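Local coordinates for CRISPR-associated protein CasA/Cse1 (Thermus thermophilus, PDB 4AN8) that forms part of the Cascade ribonucleoprotein complex, probably serving CRISPR-based adaptive immunity against viruses, plasmids and other mobile genetic elements, at residues A[192-197]-A[341-346]. Sequence-based numbering, arbitrary orientation.
Sequences FLPTGQ and ITLRVL
Leu193 and Arg344 form one hydrogen-bonded antiparallel pair and Thr195 and Thr342 the next, each closed by two backbone bonds; Thr195 N to Thr342 O and Thr342 N to Thr195 O both measure 2.7 Å. Leu193 O accepts twice: Arg344 N reaches it at 3.0 Å and Thr195 OG1 at 3.2 Å, from opposite faces of the carbonyl plane. With OG1 anti to its own carbonyl carbon (chi1 -76°), Thr195 turns this hydroxyl back along its strand.

The non-hydrogen-bonded pairs, Phe192-Val345 and Pro194-Leu343, build the buried apolar face. Its packing centres on Leu343 CD1, near the plane of the Phe192 ring at its edge, 3.9 Å from Phe192 CD2, and 4.2 Å from Pro194 CD; Val345 is a more distant flank. Helix 320-333 adds Thr321 and Ala325 against Pro194.

The other face is buried where Leu193 CD2 meets Leu346 CD1 at 4.2 Å, but more open to solvent towards its threonine end. There Thr195 and Thr342 stand side by side, partly exposed. The extended, partly exposed Arg344 chain passes with Arg344 CG 3.6 Å from Thr195 OG1, and its NH1 forms a salt bridge to Glu53 of helix 50-67.

Alternating pair types and strand axes at 150° identify an antiparallel ladder, here joining outer strand 191-195 to the central strand of a three-stranded sheet completed by 354-364.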
# COMPACT_ATOMS: atom_id res chain seq x y z
N PHE A 192 -2.94 2.88 -2.29
CA PHE A 192 -2.79 4.32 -2.51
C PHE A 192 -3.30 5.13 -1.33
O PHE A 192 -4.51 5.10 -1.01
CB PHE A 192 -3.47 4.77 -3.81
CG PHE A 192 -2.81 4.23 -5.03
CD1 PHE A 192 -2.95 2.90 -5.38
CD2 PHE A 192 -2.03 5.05 -5.84
CE1 PHE A 192 -2.35 2.40 -6.52
CE2 PHE A 192 -1.40 4.55 -6.98
CZ PHE A 192 -1.56 3.22 -7.33
N LEU A 193 -2.39 5.86 -0.70
CA LEU A 193 -2.75 6.66 0.46
C LEU A 193 -2.33 8.11 0.30
O LEU A 193 -1.24 8.50 0.71
CB LEU A 193 -2.12 6.08 1.73
CG LEU A 193 -2.46 6.85 3.00
CD1 LEU A 193 -3.74 6.28 3.63
CD2 LEU A 193 -1.29 6.84 3.98
N PRO A 194 -3.20 8.94 -0.30
CA PRO A 194 -2.91 10.37 -0.36
C PRO A 194 -2.68 10.92 1.04
O PRO A 194 -3.28 10.44 2.01
CB PRO A 194 -4.19 10.95 -0.94
CG PRO A 194 -4.75 9.85 -1.74
CD PRO A 194 -4.46 8.60 -0.96
N THR A 195 -1.81 11.91 1.14
CA THR A 195 -1.32 12.35 2.43
C THR A 195 -1.25 13.87 2.45
O THR A 195 -0.83 14.50 1.47
CB THR A 195 0.06 11.73 2.72
OG1 THR A 195 -0.12 10.35 3.10
CG2 THR A 195 0.77 12.43 3.82
N GLY A 196 -1.72 14.46 3.55
CA GLY A 196 -1.73 15.90 3.69
C GLY A 196 -0.67 16.34 4.68
O GLY A 196 0.30 15.61 4.89
N GLN A 197 -0.87 17.48 5.31
CA GLN A 197 0.17 18.04 6.19
C GLN A 197 -0.06 17.69 7.65
O GLN A 197 0.81 17.90 8.49
CB GLN A 197 0.29 19.55 6.01
CG GLN A 197 0.92 19.95 4.68
CD GLN A 197 1.85 21.14 4.81
OE1 GLN A 197 1.40 22.29 4.75
NE2 GLN A 197 3.14 20.87 4.98
N ILE A 341 -0.02 18.40 -0.62
CA ILE A 341 -0.60 17.06 -0.67
C ILE A 341 0.30 16.06 -1.42
O ILE A 341 0.70 16.31 -2.55
CB ILE A 341 -2.02 17.14 -1.28
CG1 ILE A 341 -2.92 17.94 -0.33
CG2 ILE A 341 -2.59 15.74 -1.56
CD1 ILE A 341 -4.27 18.36 -0.94
N THR A 342 0.65 14.94 -0.77
CA THR A 342 1.47 13.93 -1.45
C THR A 342 0.75 12.60 -1.61
O THR A 342 -0.37 12.42 -1.14
CB THR A 342 2.82 13.68 -0.75
OG1 THR A 342 2.60 12.94 0.45
CG2 THR A 342 3.52 14.96 -0.43
N LEU A 343 1.40 11.66 -2.29
CA LEU A 343 0.84 10.31 -2.43
C LEU A 343 1.79 9.28 -1.86
O LEU A 343 2.95 9.16 -2.31
CB LEU A 343 0.59 10.00 -3.90
CG LEU A 343 0.07 8.63 -4.33
CD1 LEU A 343 -1.36 8.36 -3.80
CD2 LEU A 343 0.12 8.51 -5.86
N ARG A 344 1.33 8.54 -0.86
CA ARG A 344 2.11 7.40 -0.38
C ARG A 344 1.60 6.10 -0.97
O ARG A 344 0.39 5.88 -1.05
CB ARG A 344 2.09 7.34 1.14
CG ARG A 344 2.65 8.57 1.76
CD ARG A 344 2.92 8.33 3.20
NE ARG A 344 3.85 9.32 3.71
CZ ARG A 344 4.64 9.11 4.75
NH1 ARG A 344 4.60 7.93 5.37
NH2 ARG A 344 5.47 10.06 5.16
N VAL A 345 2.51 5.24 -1.41
CA VAL A 345 2.13 3.90 -1.81
C VAL A 345 2.69 2.92 -0.79
O VAL A 345 3.88 2.95 -0.48
CB VAL A 345 2.62 3.54 -3.22
CG1 VAL A 345 2.15 2.12 -3.58
CG2 VAL A 345 2.11 4.58 -4.24
N LEU A 346 1.82 2.08 -0.25
CA LEU A 346 2.17 1.10 0.78
C LEU A 346 1.75 -0.31 0.36
O LEU A 346 0.66 -0.49 -0.19
CB LEU A 346 1.48 1.45 2.10
CG LEU A 346 1.55 2.89 2.56
CD1 LEU A 346 0.64 3.14 3.78
CD2 LEU A 346 2.99 3.30 2.85